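PDB 1XQA: Glyoxalase/Bleomycin resistance protein from Bacillus cereus ATCC 14579, which is of unknown function but binds a magnesium ion and is possibly a glyoxalase or related metal-dependent enzyme of the vicinal oxygen chelate superfamily. Local coordinates for residues 11-14 with 15-18. Residues are numbered along the deposited sequence; the frame is centred on the assembly and turned at random.
Sequences VADV and VAAR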
# COMPACT_ATOMS: atom_id res chain seq x y z
N VAL A 11 11.86 -13.81 -6.60
CA VAL A 11 11.04 -13.09 -7.58
C VAL A 11 11.85 -12.47 -8.72
O VAL A 11 13.07 -12.26 -8.63
CB VAL A 11 10.16 -12.00 -6.91
CG1 VAL A 11 9.17 -12.61 -5.93
CG2 VAL A 11 11.04 -10.96 -6.22
N ALA A 12 11.15 -12.19 -9.81
CA ALA A 12 11.73 -11.56 -10.99
C ALA A 12 12.02 -10.08 -10.73
O ALA A 12 12.92 -9.51 -11.33
CB ALA A 12 10.78 -11.69 -12.19
N ASP A 13 11.26 -9.47 -9.84
CA ASP A 13 11.36 -8.04 -9.63
C ASP A 13 10.90 -7.76 -8.22
O ASP A 13 9.70 -7.86 -7.93
CB ASP A 13 10.45 -7.31 -10.64
CG ASP A 13 10.51 -5.79 -10.52
OD1 ASP A 13 10.95 -5.25 -9.47
OD2 ASP A 13 10.10 -5.13 -11.50
N VAL A 14 11.85 -7.45 -7.34
CA VAL A 14 11.56 -7.22 -5.92
C VAL A 14 10.71 -5.96 -5.72
O VAL A 14 9.74 -5.96 -4.98
CB VAL A 14 12.88 -7.14 -5.12
CG1 VAL A 14 12.66 -6.59 -3.71
CG2 VAL A 14 13.52 -8.50 -5.07
N VAL A 15 11.11 -4.89 -6.40
CA VAL A 15 10.41 -3.61 -6.31
C VAL A 15 8.93 -3.76 -6.64
O VAL A 15 8.08 -3.27 -5.91
CB VAL A 15 11.07 -2.54 -7.22
CG1 VAL A 15 10.28 -1.25 -7.20
CG2 VAL A 15 12.51 -2.30 -6.78
N ALA A 16 8.63 -4.44 -7.74
CA ALA A 16 7.25 -4.64 -8.20
C ALA A 16 6.45 -5.54 -7.25
O ALA A 16 5.27 -5.25 -6.97
CB ALA A 16 7.23 -5.23 -9.59
N ALA A 17 7.08 -6.62 -6.78
CA ALA A 17 6.44 -7.53 -5.82
C ALA A 17 6.15 -6.79 -4.52
O ALA A 17 5.05 -6.89 -4.00
CB ALA A 17 7.28 -8.76 -5.55
N ARG A 18 7.12 -6.01 -4.04
CA ARG A 18 6.92 -5.23 -2.80
C ARG A 18 5.73 -4.28 -2.87
O ARG A 18 4.88 -4.23 -1.97
CB ARG A 18 8.18 -4.43 -2.48
CG ARG A 18 8.04 -3.48 -1.30
CD ARG A 18 9.31 -2.72 -1.08
NE ARG A 18 9.11 -1.62 -0.15
CZ ARG A 18 10.05 -0.72 0.15
NH1 ARG A 18 11.27 -0.79 -0.39
NH2 ARG A 18 9.77 0.24 1.02
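D13, the N-cap residue of helix 14-25, receives the amide of A16 on its side chain, a worked example of how a side chain takes over as acceptor for an amide in the first turn of a helix. The carboxylate oxygen OD1 of D13 accepts from A16 N at 3.0 Å, with a nearly straight N-H...O angle of 169°. The amide approaches from above the carboxylate plane. D13 CG stands anti to its own backbone N (chi1 -179°), which swings the carboxylate back over the first turn; there OD1 also comes to 3.1 Å from V15 N, while OD2 lies against the methyl of A16. Because the carboxylate sits at the amino end of helix 14-25, its negative charge is probably stabilised by the helix dipole.

For A17 and R18 the backbone supplies the acceptors. A17 N donates to D13 O at 3.1 Å, making D13 an acceptor through both side chain and main chain, and R18 N reaches V14 O at 2.8 Å in the following i to i+4 bond. This turn joins strand 6-11 to helix 14-25 in the first beta-alpha-beta-beta-beta module of the vicinal oxygen chelate fold. V14 and A17 face the sheet, packing on K52 and L50 of strand 47-52. R18 NE forms a salt bridge with E22 of its own helix, while NH2 donates to the carbonyl oxygen of C29 of the second subunit. On the inner side the strand end touches the helix through a looser apolar contact, V11 CG1 lying 4.3 Å from A17 CB.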